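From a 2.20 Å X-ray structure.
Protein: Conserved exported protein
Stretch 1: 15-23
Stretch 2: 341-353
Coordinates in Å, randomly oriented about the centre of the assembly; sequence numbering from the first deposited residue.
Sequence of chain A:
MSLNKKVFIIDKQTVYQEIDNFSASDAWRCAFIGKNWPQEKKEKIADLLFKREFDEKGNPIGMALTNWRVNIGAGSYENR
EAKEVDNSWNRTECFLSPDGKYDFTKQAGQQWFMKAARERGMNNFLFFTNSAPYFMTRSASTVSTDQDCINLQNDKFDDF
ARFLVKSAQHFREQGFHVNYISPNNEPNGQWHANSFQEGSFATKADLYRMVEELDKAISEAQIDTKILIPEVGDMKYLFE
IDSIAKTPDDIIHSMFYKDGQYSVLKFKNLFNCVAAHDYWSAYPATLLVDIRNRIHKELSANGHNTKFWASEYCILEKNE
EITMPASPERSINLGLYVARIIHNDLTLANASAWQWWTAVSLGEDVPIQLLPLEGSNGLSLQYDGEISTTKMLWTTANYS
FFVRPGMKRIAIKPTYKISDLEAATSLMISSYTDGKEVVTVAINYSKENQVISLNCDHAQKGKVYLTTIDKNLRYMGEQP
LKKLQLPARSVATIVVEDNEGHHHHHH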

ATOM      1  N   VAL A  15      22.394   7.499  -6.820  1.00 47.93           N
ATOM      2  CA  VAL A  15      21.149   7.686  -6.093  1.00 47.15           C
ATOM      3  C   VAL A  15      19.933   7.434  -7.008  1.00 46.74           C
ATOM      4  O   VAL A  15      19.902   7.899  -8.144  1.00 46.98           O
ATOM      5  CB  VAL A  15      21.088   9.111  -5.488  1.00 47.00           C
ATOM      6  CG1 VAL A  15      19.845   9.294  -4.643  1.00 46.98           C
ATOM      7  CG2 VAL A  15      22.323   9.387  -4.632  1.00 46.81           C
ATOM      8  N   TYR A  16      18.947   6.688  -6.517  1.00 45.58           N
ATOM      9  CA  TYR A  16      17.672   6.530  -7.224  1.00 44.59           C
ATOM     10  C   TYR A  16      16.527   7.349  -6.600  1.00 43.20           C
ATOM     11  O   TYR A  16      16.723   8.527  -6.293  1.00 42.51           O
ATOM     12  CB  TYR A  16      17.330   5.046  -7.367  1.00 45.22           C
ATOM     13  CG  TYR A  16      18.484   4.299  -7.978  1.00 46.00           C
ATOM     14  CD1 TYR A  16      18.802   4.452  -9.336  1.00 47.42           C
ATOM     15  CD2 TYR A  16      19.292   3.485  -7.201  1.00 45.73           C
ATOM     16  CE1 TYR A  16      19.895   3.777  -9.901  1.00 47.50           C
ATOM     17  CE2 TYR A  16      20.374   2.816  -7.742  1.00 46.04           C
ATOM     18  CZ  TYR A  16      20.679   2.966  -9.087  1.00 47.55           C
ATOM     19  OH  TYR A  16      21.753   2.288  -9.604  1.00 47.78           O
ATOM     20  N   GLN A  17      15.350   6.732  -6.433  1.00 41.60           N
ATOM     21  CA  GLN A  17      14.136   7.430  -5.960  1.00 40.45           C
ATOM     22  C   GLN A  17      14.213   7.803  -4.470  1.00 39.75           C
ATOM     23  O   GLN A  17      14.959   7.201  -3.707  1.00 38.55           O
ATOM     24  CB  GLN A  17      12.856   6.605  -6.244  1.00 39.97           C
ATOM     25  CG  GLN A  17      12.552   5.450  -5.226  1.00 39.42           C
ATOM     26  CD  GLN A  17      13.276   4.157  -5.541  1.00 38.21           C
ATOM     27  OE1 GLN A  17      14.291   4.152  -6.241  1.00 39.41           O
ATOM     28  NE2 GLN A  17      12.739   3.033  -5.049  1.00 37.60           N
ATOM     29  N   GLU A  18      13.438   8.818  -4.102  1.00 39.42           N
ATOM     30  CA  GLU A  18      13.166   9.171  -2.724  1.00 40.42           C
ATOM     31  C   GLU A  18      12.039   8.264  -2.189  1.00 39.26           C
ATOM     32  O   GLU A  18      11.071   7.999  -2.906  1.00 38.43           O
ATOM     33  CB  GLU A  18      12.730  10.630  -2.677  1.00 40.11           C
ATOM     34  CG  GLU A  18      12.420  11.194  -1.297  1.00 41.12           C
ATOM     35  CD  GLU A  18      11.875  12.626  -1.378  1.00 43.57           C
ATOM     36  OE1 GLU A  18      10.949  12.889  -2.201  1.00 49.20           O
ATOM     37  OE2 GLU A  18      12.375  13.499  -0.634  1.00 48.92           O
ATOM     38  N   ILE A  19      12.177   7.792  -0.948  1.00 38.51           N
ATOM     39  CA  ILE A  19      11.114   6.999  -0.293  1.00 37.65           C
ATOM     40  C   ILE A  19      10.070   7.916   0.342  1.00 37.62           C
ATOM     41  O   ILE A  19      10.410   8.831   1.096  1.00 37.64           O
ATOM     42  CB  ILE A  19      11.653   6.036   0.795  1.00 37.88           C
ATOM     43  CG1 ILE A  19      12.789   5.138   0.271  1.00 37.25           C
ATOM     44  CG2 ILE A  19      10.518   5.187   1.392  1.00 36.67           C
ATOM     45  CD1 ILE A  19      12.329   4.096  -0.764  1.00 37.28           C
ATOM     46  N   ASP A  20       8.803   7.682   0.010  1.00 37.14           N
ATOM     47  CA  ASP A  20       7.688   8.393   0.633  1.00 36.75           C
ATOM     48  C   ASP A  20       7.218   7.657   1.901  1.00 35.53           C
ATOM     49  O   ASP A  20       7.213   8.232   2.967  1.00 35.49           O
ATOM     50  CB  ASP A  20       6.521   8.544  -0.354  1.00 37.09           C
ATOM     51  CG  ASP A  20       6.856   9.461  -1.544  1.00 40.08           C
ATOM     52  OD1 ASP A  20       7.704  10.355  -1.386  1.00 42.34           O
ATOM     53  OD2 ASP A  20       6.266   9.283  -2.626  1.00 37.72           O
ATOM     54  N   ASN A  21       6.807   6.393   1.774  1.00 34.69           N
ATOM     55  CA  ASN A  21       6.220   5.655   2.923  1.00 34.00           C
ATOM     56  C   ASN A  21       6.079   4.181   2.651  1.00 33.98           C
ATOM     57  O   ASN A  21       6.291   3.720   1.531  1.00 33.82           O
ATOM     58  CB  ASN A  21       4.824   6.197   3.279  1.00 32.75           C
ATOM     59  CG  ASN A  21       3.811   6.075   2.116  1.00 33.20           C
ATOM     60  OD1 ASN A  21       3.281   4.991   1.838  1.00 32.25           O
ATOM     61  ND2 ASN A  21       3.525   7.198   1.451  1.00 32.29           N
ATOM     62  N   PHE A  22       5.700   3.462   3.700  1.00 33.70           N
ATOM     63  CA  PHE A  22       5.107   2.150   3.597  1.00 32.81           C
ATOM     64  C   PHE A  22       3.784   2.301   4.324  1.00 32.99           C
ATOM     65  O   PHE A  22       3.679   3.023   5.317  1.00 32.66           O
ATOM     66  CB  PHE A  22       6.012   1.105   4.263  1.00 33.52           C
ATOM     67  CG  PHE A  22       7.295   0.835   3.479  1.00 32.73           C
ATOM     68  CD1 PHE A  22       7.356  -0.224   2.562  1.00 31.15           C
ATOM     69  CD2 PHE A  22       8.399   1.664   3.630  1.00 32.25           C
ATOM     70  CE1 PHE A  22       8.509  -0.450   1.822  1.00 33.48           C
ATOM     71  CE2 PHE A  22       9.546   1.452   2.899  1.00 34.77           C
ATOM     72  CZ  PHE A  22       9.607   0.395   1.988  1.00 33.88           C
ATOM     73  N   SER A  23       2.767   1.632   3.817  1.00 32.13           N
ATOM     74  CA  SER A  23       1.442   1.932   4.226  1.00 31.46           C
ATOM     75  C   SER A  23       0.587   0.678   4.319  1.00 30.74           C
ATOM     76  O   SER A  23       1.020  -0.396   3.938  1.00 30.20           O
ATOM     77  CB  SER A  23       0.838   2.923   3.248  1.00 31.23           C
ATOM     78  OG  SER A  23      -0.366   3.460   3.770  1.00 32.42           O
ATOM     79  N   ILE A 341       7.866  -9.149  -4.000  1.00 37.71           N
ATOM     80  CA  ILE A 341       7.122  -8.065  -4.609  1.00 37.46           C
ATOM     81  C   ILE A 341       7.702  -6.725  -4.175  1.00 37.92           C
ATOM     82  O   ILE A 341       7.948  -5.854  -5.027  1.00 37.94           O
ATOM     83  CB  ILE A 341       5.624  -8.086  -4.286  1.00 37.79           C
ATOM     84  CG1 ILE A 341       4.986  -9.384  -4.755  1.00 37.05           C
ATOM     85  CG2 ILE A 341       4.929  -6.908  -4.988  1.00 35.60           C
ATOM     86  CD1 ILE A 341       3.661  -9.692  -4.092  1.00 40.81           C
ATOM     87  N   ILE A 342       7.944  -6.571  -2.870  1.00 36.77           N
ATOM     88  CA  ILE A 342       8.445  -5.303  -2.366  1.00 36.53           C
ATOM     89  C   ILE A 342       9.781  -4.929  -3.020  1.00 37.41           C
ATOM     90  O   ILE A 342       9.934  -3.805  -3.543  1.00 36.60           O
ATOM     91  CB  ILE A 342       8.547  -5.251  -0.814  1.00 36.48           C
ATOM     92  CG1 ILE A 342       7.145  -5.296  -0.194  1.00 37.00           C
ATOM     93  CG2 ILE A 342       9.299  -3.957  -0.347  1.00 35.14           C
ATOM     94  CD1 ILE A 342       7.098  -5.493   1.341  1.00 35.04           C
ATOM     95  N   HIS A 343      10.730  -5.869  -2.988  1.00 36.97           N
ATOM     96  CA  HIS A 343      12.050  -5.617  -3.531  1.00 38.00           C
ATOM     97  C   HIS A 343      12.017  -5.168  -5.002  1.00 38.59           C
ATOM     98  O   HIS A 343      12.686  -4.219  -5.382  1.00 39.59           O
ATOM     99  CB  HIS A 343      12.911  -6.853  -3.405  1.00 37.73           C
ATOM    100  CG  HIS A 343      14.197  -6.753  -4.159  1.00 38.12           C
ATOM    101  ND1 HIS A 343      15.333  -6.197  -3.615  1.00 39.06           N
ATOM    102  CD2 HIS A 343      14.520  -7.115  -5.420  1.00 37.58           C
ATOM    103  CE1 HIS A 343      16.303  -6.231  -4.510  1.00 38.62           C
ATOM    104  NE2 HIS A 343      15.830  -6.776  -5.613  1.00 38.46           N
ATOM    105  N   ASN A 344      11.237  -5.869  -5.816  1.00 39.49           N
ATOM    106  CA  ASN A 344      11.125  -5.574  -7.236  1.00 40.01           C
ATOM    107  C   ASN A 344      10.383  -4.263  -7.512  1.00 39.82           C
ATOM    108  O   ASN A 344      10.759  -3.510  -8.425  1.00 39.73           O
ATOM    109  CB  ASN A 344      10.510  -6.770  -7.972  1.00 40.09           C
ATOM    110  CG  ASN A 344      11.488  -7.921  -8.088  1.00 42.57           C
ATOM    111  OD1 ASN A 344      12.345  -7.917  -8.968  1.00 44.95           O
ATOM    112  ND2 ASN A 344      11.388  -8.897  -7.186  1.00 42.57           N
ATOM    113  N   ASP A 345       9.359  -3.967  -6.711  1.00 39.02           N
ATOM    114  CA  ASP A 345       8.737  -2.650  -6.791  1.00 39.19           C
ATOM    115  C   ASP A 345       9.714  -1.514  -6.534  1.00 38.72           C
ATOM    116  O   ASP A 345       9.739  -0.521  -7.278  1.00 38.67           O
ATOM    117  CB  ASP A 345       7.522  -2.545  -5.876  1.00 39.12           C
ATOM    118  CG  ASP A 345       6.289  -3.179  -6.497  1.00 40.97           C
ATOM    119  OD1 ASP A 345       6.295  -3.431  -7.720  1.00 42.80           O
ATOM    120  OD2 ASP A 345       5.316  -3.439  -5.778  1.00 40.33           O
ATOM    121  N   LEU A 346      10.504  -1.654  -5.474  1.00 38.23           N
ATOM    122  CA  LEU A 346      11.494  -0.644  -5.087  1.00 38.29           C
ATOM    123  C   LEU A 346      12.673  -0.538  -6.057  1.00 38.45           C
ATOM    124  O   LEU A 346      13.163   0.535  -6.311  1.00 38.13           O
ATOM    125  CB  LEU A 346      12.027  -0.944  -3.680  1.00 37.93           C
ATOM    126  CG  LEU A 346      11.069  -0.806  -2.498  1.00 37.68           C
ATOM    127  CD1 LEU A 346      11.729  -1.292  -1.211  1.00 36.94           C
ATOM    128  CD2 LEU A 346      10.545   0.637  -2.362  1.00 35.67           C
ATOM    129  N   THR A 347      13.128  -1.671  -6.582  1.00 39.68           N
ATOM    130  CA  THR A 347      14.355  -1.691  -7.370  1.00 40.30           C
ATOM    131  C   THR A 347      14.130  -1.720  -8.880  1.00 39.76           C
ATOM    132  O   THR A 347      14.981  -1.279  -9.607  1.00 40.65           O
ATOM    133  CB  THR A 347      15.271  -2.876  -6.979  1.00 40.56           C
ATOM    134  OG1 THR A 347      14.574  -4.097  -7.237  1.00 43.50           O
ATOM    135  CG2 THR A 347      15.662  -2.816  -5.514  1.00 38.89           C
ATOM    136  N   LEU A 348      13.015  -2.269  -9.342  1.00 39.52           N
ATOM    137  CA  LEU A 348      12.731  -2.325 -10.761  1.00 39.61           C
ATOM    138  C   LEU A 348      11.761  -1.219 -11.187  1.00 39.60           C
ATOM    139  O   LEU A 348      12.029  -0.509 -12.141  1.00 39.43           O
ATOM    140  CB  LEU A 348      12.220  -3.704 -11.186  1.00 39.48           C
ATOM    141  CG  LEU A 348      13.140  -4.895 -10.930  1.00 38.86           C
ATOM    142  CD1 LEU A 348      12.674  -6.095 -11.725  1.00 38.01           C
ATOM    143  CD2 LEU A 348      14.585  -4.571 -11.243  1.00 39.33           C
ATOM    144  N   ALA A 349      10.658  -1.063 -10.451  1.00 39.62           N
ATOM    145  CA  ALA A 349       9.669  -0.036 -10.747  1.00 38.96           C
ATOM    146  C   ALA A 349      10.037   1.288 -10.081  1.00 38.96           C
ATOM    147  O   ALA A 349       9.363   2.293 -10.309  1.00 39.41           O
ATOM    148  CB  ALA A 349       8.272  -0.493 -10.363  1.00 38.18           C
ATOM    149  N   ASN A 350      11.121   1.279  -9.299  1.00 38.22           N
ATOM    150  CA  ASN A 350      11.590   2.437  -8.534  1.00 37.86           C
ATOM    151  C   ASN A 350      10.491   3.100  -7.705  1.00 37.42           C
ATOM    152  O   ASN A 350      10.389   4.338  -7.657  1.00 37.36           O
ATOM    153  CB  ASN A 350      12.274   3.464  -9.457  1.00 38.96           C
ATOM    154  CG  ASN A 350      13.709   3.076  -9.821  1.00 39.11           C
ATOM    155  OD1 ASN A 350      14.640   3.846  -9.627  1.00 41.35           O
ATOM    156  ND2 ASN A 350      13.881   1.888 -10.347  1.00 43.93           N
ATOM    157  N   ALA A 351       9.650   2.280  -7.060  1.00 36.15           N
ATOM    158  CA  ALA A 351       8.473   2.804  -6.388  1.00 34.60           C
ATOM    159  C   ALA A 351       8.897   3.688  -5.245  1.00 34.59           C
ATOM    160  O   ALA A 351       9.822   3.335  -4.522  1.00 34.46           O
ATOM    161  CB  ALA A 351       7.606   1.667  -5.881  1.00 34.98           C
ATOM    162  N   SER A 352       8.214   4.818  -5.043  1.00 34.01           N
ATOM    163  CA  SER A 352       8.461   5.608  -3.825  1.00 34.89           C
ATOM    164  C   SER A 352       7.666   5.198  -2.587  1.00 34.56           C
ATOM    165  O   SER A 352       7.894   5.738  -1.501  1.00 35.75           O
ATOM    166  CB  SER A 352       8.298   7.121  -4.082  1.00 34.66           C
ATOM    167  OG  SER A 352       9.407   7.626  -4.828  1.00 36.21           O
ATOM    168  N   ALA A 353       6.699   4.297  -2.752  1.00 34.04           N
ATOM    169  CA  ALA A 353       5.870   3.803  -1.645  1.00 33.67           C
ATOM    170  C   ALA A 353       5.431   2.401  -1.984  1.00 33.85           C
ATOM    171  O   ALA A 353       5.283   2.084  -3.172  1.00 34.93           O
ATOM    172  CB  ALA A 353       4.658   4.668  -1.414  1.00 31.70           C
TER

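When a helix gives way to a strand, the backbone carbonyls at the turn lose their helical partners, and a neighbouring segment often supplies the missing donors. The packing of residues 15-23 against 341-353 illustrates the principle, burying 518 Å² in all.

Val 15 makes no contact, and Tyr 16 does little more than bring CB to 3.7 Å from Asn 350 OD1. The decisive residue is Gln 17. Its CB points toward the other stretch, and chi1 p with chi2 m folds the chain so that a single amide nitrogen, Gln 17 NE2, donates both to Leu 346 O (2.8 Å) and to Ala 351 O (3.0 Å). A primary amide suits this place, since its two hydrogens can serve two carbonyls, one from the helix and one beyond Asn 350, where positive phi breaks the helical path.

Glu 18 contributes through its backbone: Ser 352 OG, in rotamer m, donates to Glu 18 O at a short 2.6 Å. The small serine side chain fits close to the strand, and its hydroxyl is well placed to reach a main-chain acceptor. Ile 19 points its CB away, yet its end swings back to put CD1 4.2 Å from Leu 346 CD2. The backbone then takes over, as Asp 20 N donates to Ser 352 O at 2.6 Å.

Asn 21 forms a parallel bridge with Ala 353, their CA atoms 4.9 Å apart. Ala 353 CA also approaches Asn 21 O at 3.2 Å in a CA-H...O contact, and the methyl of Ala 353 lies on the same sheet face as the Asn 21 side chain. Phe 22 closes the buried apolar end with its ring edge: CE1 lies 4.2 Å from Ile 342 CG2, and CZ 4.2 Å from Leu 346 CD1. Ser 23 is beyond contact.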